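Local coordinates for glucoamylase (Thermoanaerobacterium thermosaccharolyticum, PDB 1LF6), which hydrolyses terminal alpha-1,4-linked glucose units one after another from the non-reducing ends of glucan chains, releasing beta-D-glucose, at residues 323-328 against 635-640; 565-570 against 596-601; 584-589 against 640-645; 570-575 against 625-630. All coordinates share one frame; numbering follows the deposited sequence.

Contact 1: 323-328 against 635-640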
# COMPACT_ATOMS: atom_id res chain seq x y z
N ILE A 323 -5.17 -0.36 5.35
CA ILE A 323 -5.74 -1.51 6.03
C ILE A 323 -7.05 -1.83 5.32
O ILE A 323 -8.12 -1.37 5.73
CB ILE A 323 -6.02 -1.18 7.51
CG1 ILE A 323 -4.71 -0.76 8.18
CG2 ILE A 323 -6.65 -2.37 8.21
CD1 ILE A 323 -4.88 -0.22 9.57
N PRO A 324 -6.98 -2.63 4.24
CA PRO A 324 -8.16 -3.01 3.46
C PRO A 324 -9.42 -3.30 4.26
O PRO A 324 -9.39 -4.00 5.27
CB PRO A 324 -7.68 -4.22 2.65
CG PRO A 324 -6.51 -4.74 3.45
CD PRO A 324 -5.83 -3.46 3.87
N TRP A 325 -10.53 -2.74 3.79
CA TRP A 325 -11.82 -2.92 4.44
C TRP A 325 -11.70 -2.62 5.93
O TRP A 325 -12.38 -3.24 6.76
CB TRP A 325 -12.32 -4.34 4.20
CG TRP A 325 -12.40 -4.68 2.74
CD1 TRP A 325 -13.27 -4.16 1.83
CD2 TRP A 325 -11.53 -5.56 2.01
NE1 TRP A 325 -13.00 -4.66 0.58
CE2 TRP A 325 -11.94 -5.52 0.66
CE3 TRP A 325 -10.44 -6.37 2.36
CZ2 TRP A 325 -11.30 -6.27 -0.35
CZ3 TRP A 325 -9.80 -7.11 1.37
CH2 TRP A 325 -10.24 -7.05 0.03
N GLY A 326 -10.83 -1.66 6.26
CA GLY A 326 -10.61 -1.27 7.64
C GLY A 326 -11.89 -0.91 8.36
O GLY A 326 -12.01 -1.12 9.57
N ASP A 327 -12.85 -0.37 7.62
CA ASP A 327 -14.14 0.02 8.19
C ASP A 327 -14.78 -1.18 8.90
O ASP A 327 -15.46 -1.02 9.92
CB ASP A 327 -15.07 0.51 7.08
CG ASP A 327 -16.44 0.92 7.61
OD1 ASP A 327 -17.37 1.05 6.79
OD2 ASP A 327 -16.58 1.12 8.83
N GLY A 328 -14.55 -2.37 8.35
CA GLY A 328 -15.10 -3.58 8.93
C GLY A 328 -14.10 -4.36 9.77
O GLY A 328 -14.44 -5.41 10.31
N SER A 635 -5.76 1.42 -6.72
CA SER A 635 -6.15 0.42 -5.74
C SER A 635 -5.85 -0.98 -6.26
O SER A 635 -5.53 -1.17 -7.43
CB SER A 635 -7.66 0.53 -5.44
OG SER A 635 -8.43 0.13 -6.56
N GLU A 636 -5.94 -1.95 -5.36
CA GLU A 636 -5.72 -3.34 -5.71
C GLU A 636 -6.85 -3.82 -6.62
O GLU A 636 -6.61 -4.56 -7.57
CB GLU A 636 -5.69 -4.17 -4.42
CG GLU A 636 -5.66 -5.67 -4.63
CD GLU A 636 -5.77 -6.41 -3.31
OE1 GLU A 636 -4.73 -6.61 -2.66
OE2 GLU A 636 -6.90 -6.78 -2.93
N GLN A 637 -8.07 -3.37 -6.33
CA GLN A 637 -9.24 -3.78 -7.10
C GLN A 637 -10.21 -2.65 -7.43
O GLN A 637 -10.31 -1.68 -6.69
CB GLN A 637 -10.01 -4.85 -6.32
CG GLN A 637 -9.20 -6.08 -5.95
CD GLN A 637 -10.01 -7.07 -5.14
OE1 GLN A 637 -11.14 -7.41 -5.50
NE2 GLN A 637 -9.43 -7.55 -4.05
N VAL A 638 -10.93 -2.81 -8.54
CA VAL A 638 -11.95 -1.85 -8.99
C VAL A 638 -13.22 -2.61 -9.38
O VAL A 638 -13.17 -3.79 -9.74
CB VAL A 638 -11.48 -1.02 -10.22
CG1 VAL A 638 -10.24 -0.20 -9.86
CG2 VAL A 638 -11.20 -1.95 -11.40
N TRP A 639 -14.36 -1.92 -9.31
CA TRP A 639 -15.66 -2.52 -9.66
C TRP A 639 -15.81 -2.75 -11.16
O TRP A 639 -15.28 -1.98 -11.97
CB TRP A 639 -16.80 -1.63 -9.17
CG TRP A 639 -16.89 -1.49 -7.69
CD1 TRP A 639 -16.42 -0.46 -6.93
CD2 TRP A 639 -17.52 -2.40 -6.78
NE1 TRP A 639 -16.72 -0.66 -5.61
CE2 TRP A 639 -17.40 -1.85 -5.49
CE3 TRP A 639 -18.17 -3.63 -6.94
CZ2 TRP A 639 -17.92 -2.48 -4.36
CZ3 TRP A 639 -18.69 -4.26 -5.81
CH2 TRP A 639 -18.55 -3.68 -4.53
N GLU A 640 -16.56 -3.78 -11.53
CA GLU A 640 -16.78 -4.09 -12.94
C GLU A 640 -17.68 -3.09 -13.65
O GLU A 640 -17.46 -2.78 -14.82
CB GLU A 640 -17.43 -5.47 -13.12
CG GLU A 640 -16.72 -6.64 -12.51
CD GLU A 640 -17.18 -6.92 -11.09
OE1 GLU A 640 -17.15 -8.11 -10.70
OE2 GLU A 640 -17.54 -5.96 -10.38
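Trp-325 turns the rim of its indole toward the amide of Gln-637, and the two side chains cross at about a right angle. The outermost ring carbon, CH2 of Trp-325, lies 4.2 Å from NE2 of Gln-637, which sits at the ring edge close to the indole plane, while the amide plane stands 76° from that of the ring. Beside it, OE2 of Glu-636 approaches the same CH2 obliquely; OE1 of Glu-636 is hydrogen-bonded to the hydroxyl of Tyr-337. With chi1 at -56°, CG of Trp-325 lies anti to its own carbonyl carbon, sending the indole toward residues 636 and 637. The ring's NE1 bonds to Glu-583 instead. Gln-637 is fixed independently: NE2 donates to OE2 of Glu-636 over 2.9 Å at a nearly straight 167°, meeting the anti side of the carboxylate, and also reaches Tyr-581 O, while OE1 accepts from Arg-597 N. A leucine in place of Gln-637 would probably leave Glu-636 OE2, Tyr-581 O and Arg-597 N without this mate. Trp-325 probably binds substrate, as in a close relative, and the Glu-636 side chain lies about 9 Å from that of the probable proton donor Glu-438. No hydrogen bond joins the two segments; the indole edge meets an amide whose rotation is set by its own polar partners, consistent with an indole whose place beside the probable substrate site is fixed in advance.

Contact 2: 565-570 against 596-601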
# COMPACT_ATOMS: atom_id res chain seq x y z
N VAL A 565 -13.17 -8.15 -18.45
CA VAL A 565 -14.31 -7.25 -18.37
C VAL A 565 -13.91 -5.88 -18.89
O VAL A 565 -12.91 -5.31 -18.46
CB VAL A 565 -14.84 -7.07 -16.92
CG1 VAL A 565 -15.93 -6.00 -16.90
CG2 VAL A 565 -15.39 -8.39 -16.39
N ASP A 566 -14.68 -5.36 -19.85
CA ASP A 566 -14.42 -4.03 -20.40
C ASP A 566 -15.21 -3.02 -19.56
O ASP A 566 -16.41 -2.85 -19.76
CB ASP A 566 -14.90 -3.93 -21.85
CG ASP A 566 -13.90 -4.50 -22.84
OD1 ASP A 566 -12.76 -3.99 -22.88
OD2 ASP A 566 -14.26 -5.44 -23.57
N THR A 567 -14.54 -2.36 -18.63
CA THR A 567 -15.21 -1.37 -17.79
C THR A 567 -15.27 -0.04 -18.54
O THR A 567 -14.60 0.13 -19.56
CB THR A 567 -14.44 -1.10 -16.49
OG1 THR A 567 -13.26 -0.34 -16.80
CG2 THR A 567 -14.03 -2.40 -15.82
N PRO A 568 -16.07 0.91 -18.05
CA PRO A 568 -16.12 2.19 -18.75
C PRO A 568 -14.81 2.98 -18.63
O PRO A 568 -14.70 4.09 -19.14
CB PRO A 568 -17.32 2.90 -18.12
CG PRO A 568 -17.44 2.28 -16.78
CD PRO A 568 -17.13 0.83 -17.03
N LYS A 569 -13.82 2.40 -17.95
CA LYS A 569 -12.51 3.03 -17.77
C LYS A 569 -11.48 2.27 -18.61
O LYS A 569 -10.33 2.70 -18.76
CB LYS A 569 -12.06 2.96 -16.31
CG LYS A 569 -12.96 3.64 -15.30
CD LYS A 569 -12.69 5.13 -15.23
CE LYS A 569 -13.38 5.73 -14.00
NZ LYS A 569 -12.91 7.11 -13.72
N GLY A 570 -11.90 1.13 -19.16
CA GLY A 570 -11.01 0.31 -19.95
C GLY A 570 -11.10 -1.15 -19.53
O GLY A 570 -11.89 -1.51 -18.66
N GLY A 596 -14.23 -11.68 -5.65
CA GLY A 596 -13.04 -11.01 -6.15
C GLY A 596 -13.39 -10.08 -7.30
O GLY A 596 -14.19 -10.42 -8.16
N ARG A 597 -12.78 -8.90 -7.32
CA ARG A 597 -13.09 -7.95 -8.38
C ARG A 597 -11.94 -7.80 -9.37
O ARG A 597 -11.03 -8.63 -9.41
CB ARG A 597 -13.49 -6.61 -7.75
CG ARG A 597 -14.62 -6.74 -6.72
CD ARG A 597 -15.96 -7.17 -7.36
NE ARG A 597 -16.99 -7.46 -6.35
CZ ARG A 597 -18.29 -7.61 -6.62
NH1 ARG A 597 -18.74 -7.49 -7.86
NH2 ARG A 597 -19.14 -7.90 -5.64
N LEU A 598 -11.99 -6.75 -10.19
CA LEU A 598 -10.98 -6.49 -11.21
C LEU A 598 -9.71 -5.86 -10.66
O LEU A 598 -9.76 -4.97 -9.83
CB LEU A 598 -11.57 -5.59 -12.30
CG LEU A 598 -12.39 -6.22 -13.44
CD1 LEU A 598 -13.01 -7.54 -13.02
CD2 LEU A 598 -13.45 -5.23 -13.88
N TRP A 599 -8.56 -6.33 -11.15
CA TRP A 599 -7.28 -5.82 -10.70
C TRP A 599 -6.56 -4.98 -11.75
O TRP A 599 -6.10 -5.50 -12.77
CB TRP A 599 -6.36 -6.98 -10.29
CG TRP A 599 -6.77 -7.68 -9.02
CD1 TRP A 599 -8.01 -8.16 -8.70
CD2 TRP A 599 -5.92 -8.01 -7.92
NE1 TRP A 599 -7.98 -8.77 -7.48
CE2 TRP A 599 -6.71 -8.69 -6.97
CE3 TRP A 599 -4.56 -7.80 -7.65
CZ2 TRP A 599 -6.19 -9.16 -5.76
CZ3 TRP A 599 -4.04 -8.27 -6.44
CH2 TRP A 599 -4.86 -8.94 -5.51
N PRO A 600 -6.46 -3.66 -11.52
CA PRO A 600 -5.75 -2.88 -12.53
C PRO A 600 -4.34 -3.44 -12.73
O PRO A 600 -3.73 -3.26 -13.78
CB PRO A 600 -5.77 -1.45 -11.96
CG PRO A 600 -6.26 -1.60 -10.53
CD PRO A 600 -7.16 -2.80 -10.56
N LEU A 601 -3.83 -4.12 -11.71
CA LEU A 601 -2.51 -4.75 -11.80
C LEU A 601 -2.48 -5.67 -13.01
O LEU A 601 -1.52 -5.68 -13.77
CB LEU A 601 -2.22 -5.57 -10.53
CG LEU A 601 -1.04 -6.55 -10.58
CD1 LEU A 601 0.27 -5.81 -10.81
CD2 LEU A 601 -0.98 -7.33 -9.26
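An apolar contact sets the side chain of Leu-598 against one strand of a small beta hairpin, within the catalytic (alpha/alpha) barrel domain and just ahead of helix 600-612. A single methyl, CD2 of Leu-598, does the touching. It meets CG2 of Thr-567 tip to tip at 3.5 Å, tighter than usual for two carbons, and lies 3.8 Å from CB of Val-565, whose side chain it crosses at about a right angle. Val-565 and Thr-567, two residues apart on the strand, both point toward the leucine, while Asp-566 between them points away. The leucine's chi2 of 25° departs from a staggered value, in keeping with a close fit. Thr-567 turns its methyl to the leucine and its hydroxyl to the hairpin turn: OG1 donates to O of Gly-570 over 2.6 Å, in the carbonyl plane and on a lone pair. That same oxygen accepts from Thr-567 N at 2.8 Å, and Gly-570 N returns a bond to Thr-567 O, closing a type I turn of two loop residues. Leu-598 also touches Ser-572 and Tyr-574, and its backbone is hydrogen-bonded to Val-638. Trp-599, next in the chain, takes the N-cap position of helix 600-612. The division of labour is clear in Thr-567, whose polar branch is spent inside the hairpin, so the surface offered to Leu-598 is purely hydrocarbon and the join rests on shape and burial.

Contact 3: 584-589 against 640-645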
# COMPACT_ATOMS: atom_id res chain seq x y z
N PRO A 584 -18.59 -8.80 -1.36
CA PRO A 584 -19.65 -9.70 -1.81
C PRO A 584 -20.70 -8.97 -2.64
O PRO A 584 -21.23 -9.51 -3.61
CB PRO A 584 -20.21 -10.25 -0.49
CG PRO A 584 -20.06 -9.08 0.43
CD PRO A 584 -18.66 -8.58 0.10
N SER A 585 -20.99 -7.74 -2.24
CA SER A 585 -21.96 -6.93 -2.95
C SER A 585 -21.47 -5.51 -2.92
O SER A 585 -20.43 -5.21 -2.33
CB SER A 585 -23.34 -7.01 -2.28
OG SER A 585 -23.32 -6.37 -1.02
N LYS A 586 -22.23 -4.62 -3.56
CA LYS A 586 -21.87 -3.21 -3.63
C LYS A 586 -22.03 -2.53 -2.26
O LYS A 586 -21.38 -1.52 -2.00
CB LYS A 586 -22.76 -2.51 -4.66
CG LYS A 586 -22.21 -1.19 -5.17
CD LYS A 586 -21.11 -1.41 -6.20
CE LYS A 586 -20.68 -0.08 -6.81
NZ LYS A 586 -19.90 -0.27 -8.07
N THR A 587 -22.86 -3.10 -1.40
CA THR A 587 -23.10 -2.51 -0.08
C THR A 587 -22.47 -3.27 1.09
O THR A 587 -22.71 -2.92 2.25
CB THR A 587 -24.62 -2.37 0.19
OG1 THR A 587 -25.21 -3.67 0.30
CG2 THR A 587 -25.29 -1.61 -0.94
N GLU A 588 -21.67 -4.28 0.80
CA GLU A 588 -21.03 -5.06 1.86
C GLU A 588 -19.52 -5.11 1.73
O GLU A 588 -18.98 -5.21 0.63
CB GLU A 588 -21.59 -6.48 1.87
CG GLU A 588 -23.08 -6.56 2.11
CD GLU A 588 -23.60 -7.97 1.98
OE1 GLU A 588 -23.18 -8.83 2.78
OE2 GLU A 588 -24.42 -8.22 1.07
N LEU A 589 -18.84 -5.05 2.88
CA LEU A 589 -17.39 -5.09 2.93
C LEU A 589 -16.88 -6.53 3.02
O LEU A 589 -17.60 -7.42 3.46
CB LEU A 589 -16.89 -4.30 4.14
CG LEU A 589 -17.33 -2.83 4.19
CD1 LEU A 589 -17.17 -2.29 5.60
CD2 LEU A 589 -16.51 -2.02 3.19
N GLU A 640 -16.56 -3.78 -11.53
CA GLU A 640 -16.78 -4.09 -12.94
C GLU A 640 -17.68 -3.09 -13.65
O GLU A 640 -17.46 -2.78 -14.82
CB GLU A 640 -17.43 -5.47 -13.12
CG GLU A 640 -16.72 -6.64 -12.51
CD GLU A 640 -17.18 -6.92 -11.09
OE1 GLU A 640 -17.15 -8.11 -10.70
OE2 GLU A 640 -17.54 -5.96 -10.38
N ASP A 641 -18.69 -2.58 -12.96
CA ASP A 641 -19.63 -1.65 -13.58
C ASP A 641 -19.14 -0.22 -13.78
O ASP A 641 -19.45 0.41 -14.79
CB ASP A 641 -20.96 -1.65 -12.79
CG ASP A 641 -20.80 -1.11 -11.38
OD1 ASP A 641 -19.68 -1.15 -10.85
OD2 ASP A 641 -21.81 -0.66 -10.81
N THR A 642 -18.37 0.30 -12.84
CA THR A 642 -17.89 1.68 -12.95
C THR A 642 -16.39 1.83 -13.10
O THR A 642 -15.90 2.89 -13.48
CB THR A 642 -18.28 2.49 -11.71
OG1 THR A 642 -17.58 1.96 -10.58
CG2 THR A 642 -19.79 2.42 -11.47
N GLY A 643 -15.65 0.77 -12.80
CA GLY A 643 -14.20 0.84 -12.90
C GLY A 643 -13.65 1.66 -11.76
O GLY A 643 -12.46 1.98 -11.74
N LEU A 644 -14.50 2.00 -10.79
CA LEU A 644 -14.09 2.78 -9.63
C LEU A 644 -13.51 1.84 -8.57
O LEU A 644 -13.83 0.65 -8.55
CB LEU A 644 -15.28 3.57 -9.06
CG LEU A 644 -15.80 4.72 -9.94
CD1 LEU A 644 -17.08 5.30 -9.34
CD2 LEU A 644 -14.72 5.80 -10.07
N PRO A 645 -12.65 2.37 -7.67
CA PRO A 645 -12.03 1.56 -6.62
C PRO A 645 -13.02 0.91 -5.65
O PRO A 645 -14.06 1.48 -5.34
CB PRO A 645 -11.13 2.56 -5.88
CG PRO A 645 -10.92 3.68 -6.88
CD PRO A 645 -12.27 3.78 -7.54
O HOH W 1 -18.43 2.03 -8.03
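The carboxylate of Asp-641 presents both its oxygens to the ammonium of Lys-586, while the face of a second flat group, the indole of Trp-639, takes the same ammonium in a cation-pi contact. The carboxylate pairing is a surface salt bridge between two barrel-domain loops, one preceding helix 600-612 and the other, which contains an ST turn, preceding helix 653-668. NZ of Lys-586 stands 2.9 Å from OD1 of Asp-641 and 3.4 Å from OD2; both hydrogen bonds are weak, so charge attraction probably counts for more than direction. The two side chains arrive from opposite directions. Lysine CG lies anti to its backbone N (chi1 -160°), and after a bend at chi2 of 77° the rest of the chain runs extended to the acid. Asp-641 has its CG between backbone N and carbonyl carbon, which folds OD1 back to within a weak bond of Thr-642 N, its own neighbour. Water helps to complete the ammonium shell, accepting from NZ and linking it to Thr-642. Farther off, the carboxylate of Glu-640 is turned to Arg-597, with which it forms a salt bridge, and to the hydroxyl of Tyr-574. Since Lys-586 and Asp-641 are both exposed, solvent is likely to weaken the pair. The bridging water lies 2.7 Å from OG1 of Thr-642, the same oxygen that accepts from Leu-644 N over 3.1 Å.

Contact 4: 570-575 against 625-630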
# COMPACT_ATOMS: atom_id res chain seq x y z
N GLY A 570 -11.90 1.13 -19.16
CA GLY A 570 -11.01 0.31 -19.95
C GLY A 570 -11.10 -1.15 -19.53
O GLY A 570 -11.89 -1.51 -18.66
N PRO A 571 -10.27 -2.02 -20.11
CA PRO A 571 -10.33 -3.43 -19.75
C PRO A 571 -9.51 -3.82 -18.53
O PRO A 571 -8.47 -3.22 -18.23
CB PRO A 571 -9.82 -4.12 -21.00
CG PRO A 571 -8.70 -3.19 -21.39
CD PRO A 571 -9.33 -1.81 -21.23
N SER A 572 -10.00 -4.83 -17.82
CA SER A 572 -9.28 -5.39 -16.67
C SER A 572 -9.70 -6.85 -16.55
O SER A 572 -10.63 -7.29 -17.22
CB SER A 572 -9.60 -4.63 -15.38
OG SER A 572 -8.60 -4.93 -14.40
N TRP A 573 -9.00 -7.60 -15.72
CA TRP A 573 -9.27 -9.02 -15.55
C TRP A 573 -9.37 -9.43 -14.09
O TRP A 573 -8.83 -8.75 -13.21
CB TRP A 573 -8.15 -9.84 -16.19
CG TRP A 573 -8.09 -9.77 -17.68
CD1 TRP A 573 -8.47 -10.75 -18.55
CD2 TRP A 573 -7.66 -8.66 -18.49
NE1 TRP A 573 -8.32 -10.32 -19.85
CE2 TRP A 573 -7.82 -9.04 -19.84
CE3 TRP A 573 -7.17 -7.38 -18.19
CZ2 TRP A 573 -7.51 -8.18 -20.90
CZ3 TRP A 573 -6.85 -6.53 -19.25
CH2 TRP A 573 -7.02 -6.94 -20.59
N TYR A 574 -10.06 -10.54 -13.82
CA TYR A 574 -10.16 -11.11 -12.47
C TYR A 574 -8.88 -11.94 -12.36
O TYR A 574 -8.27 -12.28 -13.38
CB TYR A 574 -11.34 -12.07 -12.34
CG TYR A 574 -12.71 -11.44 -12.44
CD1 TYR A 574 -13.30 -10.83 -11.33
CD2 TYR A 574 -13.43 -11.48 -13.63
CE1 TYR A 574 -14.57 -10.27 -11.41
CE2 TYR A 574 -14.71 -10.93 -13.72
CZ TYR A 574 -15.27 -10.32 -12.61
OH TYR A 574 -16.53 -9.78 -12.69
N ARG A 575 -8.49 -12.30 -11.14
CA ARG A 575 -7.29 -13.12 -10.93
C ARG A 575 -7.51 -14.53 -11.47
O ARG A 575 -6.58 -15.19 -11.91
CB ARG A 575 -6.97 -13.21 -9.44
CG ARG A 575 -6.89 -11.88 -8.72
CD ARG A 575 -7.18 -12.10 -7.24
NE ARG A 575 -6.01 -12.43 -6.45
CZ ARG A 575 -6.05 -13.04 -5.27
NH1 ARG A 575 -4.92 -13.28 -4.62
NH2 ARG A 575 -7.20 -13.43 -4.75
N GLU A 625 -4.29 4.57 -15.99
CA GLU A 625 -4.37 5.97 -15.59
C GLU A 625 -5.78 6.34 -15.14
O GLU A 625 -5.95 7.04 -14.14
CB GLU A 625 -3.92 6.89 -16.74
CG GLU A 625 -2.42 6.79 -17.00
CD GLU A 625 -1.97 7.50 -18.26
OE1 GLU A 625 -0.76 7.42 -18.57
OE2 GLU A 625 -2.82 8.12 -18.94
N LYS A 626 -6.78 5.85 -15.86
CA LYS A 626 -8.16 6.13 -15.52
C LYS A 626 -8.60 5.36 -14.28
O LYS A 626 -9.50 5.79 -13.56
CB LYS A 626 -9.07 5.80 -16.71
CG LYS A 626 -8.70 6.54 -18.00
CD LYS A 626 -9.56 6.11 -19.17
CE LYS A 626 -9.00 6.61 -20.50
NZ LYS A 626 -8.84 8.09 -20.50
N PHE A 627 -7.96 4.22 -14.02
CA PHE A 627 -8.30 3.42 -12.85
C PHE A 627 -7.83 4.11 -11.58
O PHE A 627 -8.38 3.90 -10.50
CB PHE A 627 -7.67 2.02 -12.95
CG PHE A 627 -8.43 1.07 -13.83
CD1 PHE A 627 -7.76 0.18 -14.66
CD2 PHE A 627 -9.83 1.07 -13.84
CE1 PHE A 627 -8.46 -0.71 -15.49
CE2 PHE A 627 -10.54 0.19 -14.66
CZ PHE A 627 -9.86 -0.70 -15.49
N ALA A 628 -6.79 4.94 -11.70
CA ALA A 628 -6.26 5.65 -10.55
C ALA A 628 -7.32 6.66 -10.10
O ALA A 628 -8.11 7.14 -10.92
CB ALA A 628 -4.96 6.37 -10.93
N ASN A 629 -7.33 6.98 -8.81
CA ASN A 629 -8.30 7.95 -8.31
C ASN A 629 -7.80 9.38 -8.49
O ASN A 629 -6.78 9.63 -9.15
CB ASN A 629 -8.64 7.70 -6.83
CG ASN A 629 -7.45 7.85 -5.90
OD1 ASN A 629 -6.48 8.54 -6.21
ND2 ASN A 629 -7.52 7.20 -4.74
N GLU A 630 -8.53 10.32 -7.89
CA GLU A 630 -8.21 11.73 -7.97
C GLU A 630 -6.82 12.04 -7.43
O GLU A 630 -6.15 12.95 -7.91
CB GLU A 630 -9.27 12.53 -7.23
CG GLU A 630 -9.10 14.03 -7.31
CD GLU A 630 -10.32 14.75 -6.79
OE1 GLU A 630 -11.14 15.19 -7.62
OE2 GLU A 630 -10.45 14.86 -5.56
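Phe-627 pushes the far end of its ring against three successive residues of strand 570-573. Its CE1 comes 3.7 Å from O of Pro-571, which lies at the ring edge and in the ring plane. Neighbouring CZ is 3.9 Å from O of Gly-570 and equally 3.9 Å from CB of Ser-572, both of which approach obliquely. The aromatic C-H groups thus meet two backbone oxygens and one methylene, a mostly van der Waals contact in which the weakly positive ring edge may favour the carbonyl of Pro-571. CG of Phe-627 stands anti to its carbonyl carbon (chi1 -80°), extending the ring from the end of helix 618-627 to the hairpin; Ala-628, just beyond, is the first residue to leave helical geometry. This joins the C-terminal end of a barrel-domain helix to the second strand of the hairpin 564-567/570-573. Gly-570 opens that strand at phi 133°, where any CB would jam against the preceding carbonyl oxygen. Cutting Phe-627 back to an alanine is likely to open a gap beside Ser-572 CB and the oxygens of Gly-570 and Pro-571. Ser-572 meets the ring chiefly through its methylene; OG, anti to the backbone N (chi1 -162°), is hydrogen-bonded to the hydroxyl of Thr-603. The O of Pro-571 is bonded to that same threonine hydroxyl on helix 600-612. Pro-600 and Thr-603 of this helix, together with Thr-567 of the first strand, also touch the phenylalanine ring.

How the contacts relate
Contacts 2 and 4 sit only about 5 Å apart between centres, share Gly-570 and use the two strands of one hairpin, which Val-565 N ties together through a 2.9 Å bond to Ser-572 O. Segment 635-640 connects this pair to the probable substrate site of contact 1: Val-638 N lies 2.8 Å from Leu-598 O. Contacts 1 and 3, with centres about 9 Å apart, share Glu-640, whose OE1 is 2.7 Å from Tyr-574 OH of contact 4. Leu-598 and Lys-586 lie about 12 and 11 Å, side chain to side chain, from Trp-325, so contacts 2 and 3 are farther from this probable substrate residue than contact 1, which contains it, while contact 4 lies away from the site.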